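Local coordinates for periplasmic solute binding protein (Pectobacterium atrosepticum, PDB 4RY1), which probably binds a sugar in the periplasm and delivers it to an ABC-type transporter, at residues F290-N295 with E301-M306; Q109-S114 with F308-P313; M62-N67 with D77-L82; I7-G12 with A21-F26. One frame throughout, in Å; residues are numbered along the deposited sequence. Where two conformers were deposited one is given.

How the contacts relate
All four contacts lie on one lobe of the solute-binding fold and share its mixed sheet. Contacts 1 and 2 both use helix 299-310, with centres about 11 Å apart, and are tied by the bond from Leu-111 N to Phe-290 O (2.9 Å). Contact 3 lies about 10 Å from contact 1, centre to centre, on the neighbouring strand 61-64, where Met-62 N meets Ala-291 O at 2.8 Å. Contact 4 adds helix 13-29, whose Ile-23 touches Met-309 of contact 2. Contacts 3 and 4 are farthest apart, about 17 Å between centres, yet their strands are neighbours in the sheet, with Arg-63 N 2.9 Å from Ser-8 O.

Contact 1 (F290-N295 with E301-M306); sequences FAISKN and EAAMLM
Ile-292 and Met-306 lead the packing of helix 299-310 against strand 284-292, a strand-to-helix connection in one lobe of the periplasmic binding protein fold. The chain leaves the strand, turns through a short loop and returns along the sheet: the short segments 290-292 and 301-306 run nearly antiparallel, at 169°, with their axes 9.2 Å apart. No hydrogen bond crosses, and the contact is made of apolar side chains with one thioether.

Among the aliphatic contacts, Ile-292 does most of the work on the early part of the helix. With CG1 beside the backbone N (chi1 -62°) and the chain extended beyond it, the CD1 methyl is carried to the helix, where it lies 3.9 Å from Ala-302 CB and 3.7 Å from the backbone N of Ala-303. At the two alanines this methyl thus reaches the helix backbone itself. Ala-302 also touches Val-61, and Ala-303 packs on Ile-88 and Leu-89 of helix 86-89.

The thioether side chain of Met-306 makes the remaining contacts. It passes obliquely across the side chain of Ile-292, with SD 3.5 Å from Ile-292 CG1. The chain then bends at its last torsion (chi3 51°), which places the methyl beside Phe-290. There CE meets Phe-290 CB at 3.7 Å, while CG approaches the ring obliquely. Met-306 CE also comes within 3.4 Å of the backbone oxygen Phe-290 O.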
# COMPACT_ATOMS: atom_id res chain seq x y z
N PHE A 290 11.47 0.53 -8.60
CA PHE A 290 11.90 0.94 -9.93
C PHE A 290 12.44 -0.29 -10.66
O PHE A 290 13.29 -1.01 -10.13
CB PHE A 290 13.00 2.00 -9.91
CG PHE A 290 12.50 3.40 -9.66
CD1 PHE A 290 11.50 3.97 -10.45
CD2 PHE A 290 13.09 4.19 -8.68
CE1 PHE A 290 11.06 5.28 -10.21
CE2 PHE A 290 12.67 5.48 -8.47
CZ PHE A 290 11.65 6.02 -9.21
N ALA A 291 11.92 -0.50 -11.87
CA ALA A 291 12.33 -1.59 -12.77
C ALA A 291 12.92 -1.00 -14.04
O ALA A 291 12.54 0.08 -14.46
CB ALA A 291 11.14 -2.46 -13.11
N ILE A 292 13.84 -1.73 -14.64
CA ILE A 292 14.44 -1.41 -15.94
C ILE A 292 13.81 -2.30 -17.03
O ILE A 292 13.63 -3.49 -16.83
CB ILE A 292 15.97 -1.57 -15.92
CG1 ILE A 292 16.59 -0.61 -14.91
CG2 ILE A 292 16.57 -1.36 -17.31
CD1 ILE A 292 18.09 -0.76 -14.71
N SER A 293 13.51 -1.69 -18.17
CA SER A 293 12.94 -2.40 -19.31
C SER A 293 13.83 -3.54 -19.73
O SER A 293 15.04 -3.36 -19.84
CB SER A 293 12.76 -1.48 -20.51
OG SER A 293 12.46 -2.25 -21.67
N LYS A 294 13.22 -4.69 -20.01
CA LYS A 294 13.95 -5.91 -20.34
C LYS A 294 14.88 -5.62 -21.50
O LYS A 294 16.02 -6.09 -21.50
CB LYS A 294 13.01 -7.09 -20.67
CG LYS A 294 13.72 -8.45 -20.57
CD LYS A 294 12.86 -9.64 -20.98
CE LYS A 294 13.48 -10.98 -20.56
NZ LYS A 294 12.63 -12.15 -20.91
N ASN A 295 14.40 -4.85 -22.49
CA ASN A 295 15.19 -4.57 -23.69
C ASN A 295 15.65 -3.12 -23.84
O ASN A 295 15.89 -2.65 -24.94
CB ASN A 295 14.40 -5.02 -24.92
CG ASN A 295 13.87 -6.43 -24.79
OD1 ASN A 295 12.66 -6.66 -24.78
ND2 ASN A 295 14.77 -7.39 -24.65
N GLU A 301 22.82 3.30 -17.79
CA GLU A 301 22.37 4.68 -17.54
C GLU A 301 21.06 4.69 -16.76
O GLU A 301 20.86 5.52 -15.86
CB GLU A 301 22.27 5.47 -18.86
CG GLU A 301 23.61 5.77 -19.52
CD GLU A 301 24.21 4.66 -20.37
OE1 GLU A 301 23.62 3.58 -20.54
OE2 GLU A 301 25.33 4.91 -20.85
N ALA A 302 20.17 3.77 -17.09
CA ALA A 302 18.93 3.60 -16.31
C ALA A 302 19.25 3.31 -14.84
O ALA A 302 18.70 3.94 -13.93
CB ALA A 302 18.09 2.46 -16.92
N ALA A 303 20.15 2.37 -14.61
CA ALA A 303 20.60 2.05 -13.26
C ALA A 303 21.27 3.24 -12.57
O ALA A 303 21.10 3.45 -11.36
CB ALA A 303 21.55 0.87 -13.27
N MET A 304 22.06 4.00 -13.33
CA MET A 304 22.69 5.22 -12.78
C MET A 304 21.62 6.21 -12.29
O MET A 304 21.77 6.85 -11.25
CB MET A 304 23.62 5.91 -13.80
CG MET A 304 24.88 5.11 -14.15
SD MET A 304 25.81 5.69 -15.63
CE MET A 304 26.36 7.29 -14.99
N LEU A 305 20.55 6.37 -13.05
CA LEU A 305 19.47 7.27 -12.64
C LEU A 305 18.80 6.76 -11.35
O LEU A 305 18.54 7.51 -10.40
CB LEU A 305 18.43 7.43 -13.74
CG LEU A 305 17.19 8.26 -13.44
CD1 LEU A 305 17.54 9.66 -12.93
CD2 LEU A 305 16.27 8.27 -14.66
N MET A 306 18.55 5.47 -11.31
CA MET A 306 17.94 4.85 -10.13
C MET A 306 18.84 5.02 -8.89
O MET A 306 18.37 5.43 -7.82
CB MET A 306 17.65 3.37 -10.37
CG MET A 306 16.52 3.15 -11.36
SD MET A 306 16.35 1.42 -12.03
CE MET A 306 16.35 0.47 -10.50

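Contact 2 (Q109-S114 with F308-P313); sequences QGLPIS and FMLSNP
Leu-111 opens the contact with Leu-310, the residue at the C-terminal end of helix 299-310 that carries the whole of this interface on its side. The two leucines reach for each other tip to tip: Leu-111 CD2 stands 3.6 Å from Leu-310 CD1, with Leu-111 CG only slightly farther from the same methyl. Leu-111 sends its branch this way because CG lies opposite the backbone N (chi1 -177°), beside the carbonyl carbon.

Pro-112 follows with its ring directed away from the helix. Its carbonyl oxygen is the part that faces Leu-310, 4.1 Å from CD1, and this buried oxygen has no hydrogen-bonding partner in the model.

At Ile-113 the chain turns a corner, and the branch methyl takes over. Ile-113 CG2 lies 3.9 Å from Leu-310 CD2, the two side chains crossing at about a right angle. The methyls of Leu-310 thus have different partners: CD1 meets Leu-111 and the carbonyl of Pro-112, CD2 meets Ile-113. Just beyond Leu-310, the helix gives way at Ser-311, and Asn-312 N-caps the next helix, its OD1 accepting from Glu-314 N.

This is hydrophobic packing inside one lobe of the solute-binding fold, joining segments almost 200 residues apart in sequence. Strand 107-123 pairs antiparallel with strand 284-292 here, Ile-113 lying against Ser-288 and Phe-290, while Leu-111 also touches Leu-82 and Leu-91. On the helical side, the preceding residues Phe-308 and Met-309 pack against helices 13-29 and 313-319.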
# COMPACT_ATOMS: atom_id res chain seq x y z
N GLN A 109 13.83 -8.20 -10.05
CA GLN A 109 12.92 -7.58 -11.00
C GLN A 109 12.77 -6.07 -10.83
O GLN A 109 12.33 -5.38 -11.75
CB GLN A 109 11.52 -8.23 -10.90
CG GLN A 109 11.52 -9.72 -11.19
CD GLN A 109 12.08 -10.02 -12.56
OE1 GLN A 109 13.12 -10.71 -12.71
NE2 GLN A 109 11.43 -9.50 -13.56
N GLY A 110 13.07 -5.58 -9.64
CA GLY A 110 12.88 -4.18 -9.31
C GLY A 110 13.57 -3.85 -8.01
O GLY A 110 13.88 -4.73 -7.23
N LEU A 111 13.85 -2.56 -7.80
CA LEU A 111 14.55 -2.11 -6.61
C LEU A 111 13.51 -1.38 -5.72
O LEU A 111 12.95 -0.35 -6.12
CB LEU A 111 15.66 -1.16 -6.98
CG LEU A 111 16.57 -0.64 -5.87
CD1 LEU A 111 17.11 -1.76 -4.99
CD2 LEU A 111 17.70 0.17 -6.52
N PRO A 112 13.23 -1.90 -4.52
CA PRO A 112 12.29 -1.18 -3.68
C PRO A 112 12.71 0.25 -3.38
O PRO A 112 13.84 0.49 -2.99
CB PRO A 112 12.26 -2.02 -2.40
CG PRO A 112 12.52 -3.39 -2.91
CD PRO A 112 13.58 -3.20 -3.94
N ILE A 113 11.77 1.16 -3.57
CA ILE A 113 12.03 2.59 -3.31
C ILE A 113 11.97 2.87 -1.81
O ILE A 113 12.77 3.64 -1.26
CB ILE A 113 11.06 3.46 -4.08
CG1 ILE A 113 11.24 3.22 -5.59
CG2 ILE A 113 11.26 4.94 -3.76
CD1 ILE A 113 10.07 3.71 -6.42
N SER A 114 10.98 2.25 -1.18
CA SER A 114 10.77 2.27 0.26
C SER A 114 9.97 1.03 0.60
O SER A 114 9.23 0.49 -0.23
CB SER A 114 10.03 3.51 0.71
OG SER A 114 8.77 3.59 0.13
N PHE A 308 21.05 7.30 -8.44
CA PHE A 308 21.10 8.71 -8.10
C PHE A 308 19.92 9.10 -7.22
O PHE A 308 20.06 9.79 -6.20
CB PHE A 308 21.18 9.57 -9.37
CG PHE A 308 21.46 11.01 -9.09
CD1 PHE A 308 20.43 11.90 -8.82
CD2 PHE A 308 22.76 11.48 -9.04
CE1 PHE A 308 20.69 13.21 -8.54
CE2 PHE A 308 23.03 12.80 -8.77
CZ PHE A 308 21.99 13.67 -8.53
N MET A 309 18.74 8.63 -7.62
CA MET A 309 17.50 8.91 -6.87
C MET A 309 17.46 8.29 -5.46
O MET A 309 16.98 8.90 -4.51
CB MET A 309 16.27 8.44 -7.68
CG MET A 309 16.00 9.26 -8.94
SD MET A 309 14.44 8.79 -9.85
CE MET A 309 14.12 10.35 -10.70
N LEU A 310 17.96 7.07 -5.35
CA LEU A 310 17.79 6.28 -4.12
C LEU A 310 18.96 6.34 -3.14
O LEU A 310 18.80 6.05 -1.95
CB LEU A 310 17.46 4.82 -4.46
CG LEU A 310 16.18 4.58 -5.25
CD1 LEU A 310 15.90 3.08 -5.37
CD2 LEU A 310 14.98 5.34 -4.72
N SER A 311 20.12 6.70 -3.64
CA SER A 311 21.36 6.64 -2.84
C SER A 311 22.21 7.89 -2.88
O SER A 311 22.89 8.18 -1.89
CB SER A 311 22.17 5.41 -3.26
OG SER A 311 21.44 4.20 -3.03
N ASN A 312 22.23 8.63 -3.98
CA ASN A 312 23.08 9.82 -4.07
C ASN A 312 22.47 10.92 -3.22
O ASN A 312 21.29 11.20 -3.35
CB ASN A 312 23.21 10.29 -5.52
CG ASN A 312 24.19 11.45 -5.70
OD1 ASN A 312 24.01 12.51 -5.13
ND2 ASN A 312 25.20 11.24 -6.52
N PRO A 313 23.26 11.58 -2.34
CA PRO A 313 22.70 12.63 -1.47
C PRO A 313 21.84 13.68 -2.20
O PRO A 313 20.83 14.13 -1.68
CB PRO A 313 23.97 13.25 -0.85
CG PRO A 313 24.91 12.10 -0.76
CD PRO A 313 24.67 11.30 -2.03

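Contact 3 (M62-N67 with D77-L82)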
# COMPACT_ATOMS: atom_id res chain seq x y z
N MET A 62 10.78 2.25 -14.97
CA MET A 62 9.36 2.30 -14.62
C MET A 62 9.18 2.22 -13.12
O MET A 62 9.72 1.32 -12.47
CB MET A 62 8.63 1.10 -15.21
CG MET A 62 8.64 1.02 -16.74
SD MET A 62 8.44 -0.69 -17.44
CE MET A 62 10.19 -1.18 -17.27
N ARG A 63 8.34 3.09 -12.57
CA ARG A 63 7.78 2.81 -11.24
C ARG A 63 6.73 1.70 -11.41
O ARG A 63 5.90 1.77 -12.30
CB ARG A 63 7.14 4.02 -10.60
CG ARG A 63 6.78 3.87 -9.13
CD ARG A 63 5.87 4.99 -8.66
NE ARG A 63 5.44 4.83 -7.28
CZ ARG A 63 5.91 5.52 -6.24
NH1 ARG A 63 6.85 6.43 -6.41
NH2 ARG A 63 5.40 5.28 -5.03
N ILE A 64 6.80 0.69 -10.55
CA ILE A 64 5.84 -0.39 -10.56
C ILE A 64 5.44 -0.74 -9.13
O ILE A 64 6.20 -0.50 -8.19
CB ILE A 64 6.35 -1.65 -11.26
CG1 ILE A 64 7.60 -2.21 -10.58
CG2 ILE A 64 6.58 -1.41 -12.76
CD1 ILE A 64 7.97 -3.60 -11.06
N ASP A 65 4.24 -1.25 -8.97
CA ASP A 65 3.83 -1.83 -7.70
C ASP A 65 4.37 -3.26 -7.59
O ASP A 65 4.42 -4.01 -8.57
CB ASP A 65 2.30 -1.79 -7.55
CG ASP A 65 1.79 -0.82 -6.47
OD1 ASP A 65 2.56 -0.14 -5.75
OD2 ASP A 65 0.57 -0.72 -6.34
N TRP A 66 4.75 -3.63 -6.36
CA TRP A 66 5.25 -4.99 -6.08
C TRP A 66 4.27 -6.08 -6.51
O TRP A 66 4.65 -7.15 -7.01
CB TRP A 66 5.60 -5.10 -4.60
CG TRP A 66 5.80 -6.46 -4.05
CD1 TRP A 66 6.94 -7.21 -4.10
CD2 TRP A 66 4.86 -7.21 -3.29
NE1 TRP A 66 6.74 -8.40 -3.44
CE2 TRP A 66 5.47 -8.40 -2.92
CE3 TRP A 66 3.54 -6.97 -2.88
CZ2 TRP A 66 4.83 -9.36 -2.15
CZ3 TRP A 66 2.91 -7.91 -2.12
CH2 TRP A 66 3.55 -9.09 -1.77
N ASN A 67 2.99 -5.81 -6.31
CA ASN A 67 1.97 -6.80 -6.62
C ASN A 67 1.69 -6.94 -8.11
O ASN A 67 0.86 -7.78 -8.49
CB ASN A 67 0.71 -6.46 -5.84
CG ASN A 67 0.39 -5.01 -5.88
OD1 ASN A 67 1.14 -4.17 -5.31
ND2 ASN A 67 -0.68 -4.68 -6.53
N ASP A 77 7.38 -11.74 -19.38
CA ASP A 77 8.75 -11.74 -19.88
C ASP A 77 9.75 -11.32 -18.82
O ASP A 77 10.94 -11.57 -18.96
CB ASP A 77 8.92 -10.76 -21.04
CG ASP A 77 8.10 -11.13 -22.26
OD1 ASP A 77 7.81 -12.33 -22.47
OD2 ASP A 77 7.77 -10.21 -23.05
N GLY A 78 9.28 -10.65 -17.76
CA GLY A 78 10.17 -10.12 -16.76
C GLY A 78 10.83 -8.83 -17.19
O GLY A 78 10.72 -8.37 -18.33
N PHE A 79 11.49 -8.24 -16.22
CA PHE A 79 12.24 -7.02 -16.39
C PHE A 79 13.73 -7.32 -16.52
O PHE A 79 14.19 -8.48 -16.35
CB PHE A 79 11.91 -6.07 -15.24
CG PHE A 79 10.47 -5.62 -15.24
CD1 PHE A 79 9.96 -4.83 -16.27
CD2 PHE A 79 9.59 -6.03 -14.25
CE1 PHE A 79 8.64 -4.44 -16.29
CE2 PHE A 79 8.27 -5.62 -14.27
CZ PHE A 79 7.79 -4.82 -15.28
N TYR A 80 14.50 -6.28 -16.82
CA TYR A 80 15.94 -6.41 -16.80
C TYR A 80 16.41 -6.85 -15.41
O TYR A 80 16.00 -6.26 -14.39
CB TYR A 80 16.58 -5.11 -17.23
CG TYR A 80 18.09 -5.10 -17.24
CD1 TYR A 80 18.79 -5.39 -18.41
CD2 TYR A 80 18.82 -4.73 -16.11
CE1 TYR A 80 20.17 -5.34 -18.45
CE2 TYR A 80 20.20 -4.70 -16.14
CZ TYR A 80 20.87 -4.99 -17.31
OH TYR A 80 22.25 -4.92 -17.30
N ASP A 81 17.28 -7.85 -15.37
CA ASP A 81 17.76 -8.39 -14.10
C ASP A 81 18.74 -7.42 -13.43
O ASP A 81 19.90 -7.27 -13.84
CB ASP A 81 18.44 -9.73 -14.34
CG ASP A 81 18.97 -10.38 -13.09
OD1 ASP A 81 18.78 -9.86 -11.97
OD2 ASP A 81 19.62 -11.44 -13.26
N LEU A 82 18.26 -6.77 -12.36
CA LEU A 82 19.06 -5.74 -11.68
C LEU A 82 20.33 -6.25 -11.00
O LEU A 82 21.24 -5.47 -10.73
CB LEU A 82 18.23 -4.99 -10.66
CG LEU A 82 17.01 -4.24 -11.20
CD1 LEU A 82 16.34 -3.49 -10.06
CD2 LEU A 82 17.35 -3.25 -12.30
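The ring of Phe-79, in the loop between helices 69-74 and 86-89, packs against strand 61-64 of the lobe's mixed sheet through a Met-aromatic contact with Met-62 and an aliphatic one with Ile-64. Met-62 SD lies 5.1 Å from the ring centroid and 62° off the ring normal, so that the sulfur approaches obliquely. The side chain bends at its end (chi3 -83°), and the methionine meets the CD1-CE1 side of the ring: SD is 3.9 Å and the methyl CE 3.7 Å from Phe-79 CE1.

Met-62 and Ile-64 are two positions apart on the strand and both point toward the loop, following the alternation of a beta-strand. In this solute-binding lobe, strand 61-64 runs between the parallel strand 3-10 and the antiparallel strand 284-292, and Phe-79 lies over the sheet together with helix 45-55. Leu-49 touches both strand residues, and Ile-53 touches Phe-79.

The side chains of Ile-64 and Phe-79 come from opposite directions, and the CD1 methyl of Ile-64, oblique to the ring, lies 3.8 Å from Phe-79 CE2.

Contact 4 (I7-G12 with A21-F26). With ACT (acetate ion), chain F.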
# COMPACT_ATOMS: atom_id res chain seq x y z
N ILE A 7 11.69 7.67 -18.23
CA ILE A 7 11.26 7.23 -16.88
C ILE A 7 9.80 7.58 -16.64
O ILE A 7 9.39 8.71 -16.88
CB ILE A 7 12.17 7.80 -15.74
CG1 ILE A 7 11.66 7.36 -14.37
CG2 ILE A 7 12.29 9.30 -15.84
CD1 ILE A 7 12.65 7.62 -13.25
N SER A 8 9.02 6.58 -16.22
CA SER A 8 7.64 6.79 -15.82
C SER A 8 7.38 6.59 -14.35
O SER A 8 8.00 5.75 -13.68
CB SER A 8 6.68 5.91 -16.63
OG SER A 8 6.81 4.50 -16.35
N TRP A 9 6.40 7.33 -13.87
CA TRP A 9 5.89 7.15 -12.52
C TRP A 9 4.49 7.75 -12.39
O TRP A 9 4.03 8.43 -13.29
CB TRP A 9 6.84 7.78 -11.45
CG TRP A 9 6.82 9.29 -11.42
CD1 TRP A 9 6.04 10.08 -10.64
CD2 TRP A 9 7.59 10.17 -12.23
NE1 TRP A 9 6.29 11.39 -10.88
CE2 TRP A 9 7.23 11.49 -11.87
CE3 TRP A 9 8.55 9.98 -13.23
CZ2 TRP A 9 7.77 12.62 -12.49
CZ3 TRP A 9 9.10 11.10 -13.84
CH2 TRP A 9 8.72 12.41 -13.45
N TRP A 10 3.83 7.48 -11.27
CA TRP A 10 2.55 8.12 -10.94
C TRP A 10 2.66 8.83 -9.60
O TRP A 10 3.57 8.57 -8.81
CB TRP A 10 1.41 7.09 -10.83
CG TRP A 10 1.53 6.18 -9.64
CD1 TRP A 10 1.07 6.40 -8.38
CD2 TRP A 10 2.18 4.93 -9.61
NE1 TRP A 10 1.41 5.37 -7.57
CE2 TRP A 10 2.06 4.42 -8.30
CE3 TRP A 10 2.81 4.15 -10.58
CZ2 TRP A 10 2.60 3.20 -7.94
CZ3 TRP A 10 3.34 2.95 -10.21
CH2 TRP A 10 3.23 2.47 -8.91
N GLY A 11 1.68 9.66 -9.33
CA GLY A 11 1.56 10.34 -8.05
C GLY A 11 0.95 11.71 -8.20
O GLY A 11 0.41 12.05 -9.24
N GLY A 12 1.01 12.47 -7.12
CA GLY A 12 0.49 13.82 -7.09
C GLY A 12 1.58 14.83 -7.43
O GLY A 12 2.75 14.48 -7.62
N ALA A 21 12.95 17.39 -9.77
CA ALA A 21 14.14 17.97 -9.10
C ALA A 21 15.27 16.94 -9.10
O ALA A 21 16.44 17.26 -9.35
CB ALA A 21 13.79 18.35 -7.68
N ALA A 22 14.94 15.69 -8.81
CA ALA A 22 15.96 14.63 -8.81
C ALA A 22 16.55 14.43 -10.20
O ALA A 22 17.75 14.25 -10.36
CB ALA A 22 15.40 13.33 -8.27
N ILE A 23 15.68 14.44 -11.20
CA ILE A 23 16.11 14.29 -12.59
C ILE A 23 17.03 15.43 -13.01
O ILE A 23 18.07 15.22 -13.63
CB ILE A 23 14.90 14.14 -13.54
CG1 ILE A 23 14.23 12.77 -13.31
CG2 ILE A 23 15.32 14.33 -15.00
CD1 ILE A 23 12.84 12.68 -13.91
N ASN A 24 16.66 16.65 -12.63
CA ASN A 24 17.50 17.79 -12.96
C ASN A 24 18.89 17.71 -12.30
O ASN A 24 19.91 18.07 -12.92
CB ASN A 24 16.81 19.12 -12.62
CG ASN A 24 15.72 19.46 -13.62
OD1 ASN A 24 15.89 19.28 -14.83
ND2 ASN A 24 14.60 19.95 -13.13
N ALA A 25 18.92 17.27 -11.04
CA ALA A 25 20.19 17.09 -10.34
C ALA A 25 21.01 15.99 -11.02
O ALA A 25 22.22 16.11 -11.18
CB ALA A 25 19.94 16.81 -8.86
N PHE A 26 20.34 14.92 -11.44
CA PHE A 26 21.03 13.85 -12.17
C PHE A 26 21.66 14.36 -13.45
O PHE A 26 22.81 14.02 -13.76
CB PHE A 26 20.05 12.71 -12.48
CG PHE A 26 20.63 11.62 -13.32
CD1 PHE A 26 21.46 10.66 -12.78
CD2 PHE A 26 20.36 11.56 -14.68
CE1 PHE A 26 21.99 9.64 -13.57
CE2 PHE A 26 20.92 10.57 -15.46
CZ PHE A 26 21.72 9.60 -14.91
C ACT F . 0.73 6.78 -3.72
O ACT F . 0.75 7.12 -4.92
OXT ACT F . 1.75 6.30 -3.20
CH3 ACT F . -0.51 6.93 -2.86
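Ile-23 of helix 13-29 puts one methyl, CD1, against both Ile-7 and Trp-9 of strand 3-10. The aliphatic pair is Ile-7 CG2 with Ile-23 CD1, 3.9 Å apart, the two side chains sliding past each other in opposite directions. Ile-7 holds its longer branch opposite the backbone N (chi1 178°), which leaves the CG2 methyl to meet the helix while CD1 packs on Leu-305.

The aromatic part is slighter. Trp-9 offers the outer carbons of its six-membered ring, and Ile-23 CD1 lies 4.1 Å from CZ3, approaching the indole obliquely. Trp-9 and Ile-7 are two positions apart, so both face the helix. The polar end of this indole is used elsewhere: NE1 hydrogen-bonds His-16 ND1 near the start of the helix.

Strand 3-10, helix 13-29 and strand 33-40 form a beta-alpha-beta unit, with the two strands parallel. Ile-23 faces both strands of the unit, touching Val-35 of the second as well. Gly-12 forms the N-cap position of the crossover helix.

Polar and ring contacts gather at the strand's end. Trp-10 NE1 makes a weak hydrogen bond to the acetate oxygen O, 3.2 Å long and bent to 130° at the hydrogen, with that oxygen at the edge of the indole near its plane. The acetate, probably from the crystallisation liquor, is also bonded by Arg-15 NH2. Around the same indole stand Trp-42, Tyr-45 and Trp-68, with Arg-63 in a cation-pi contact.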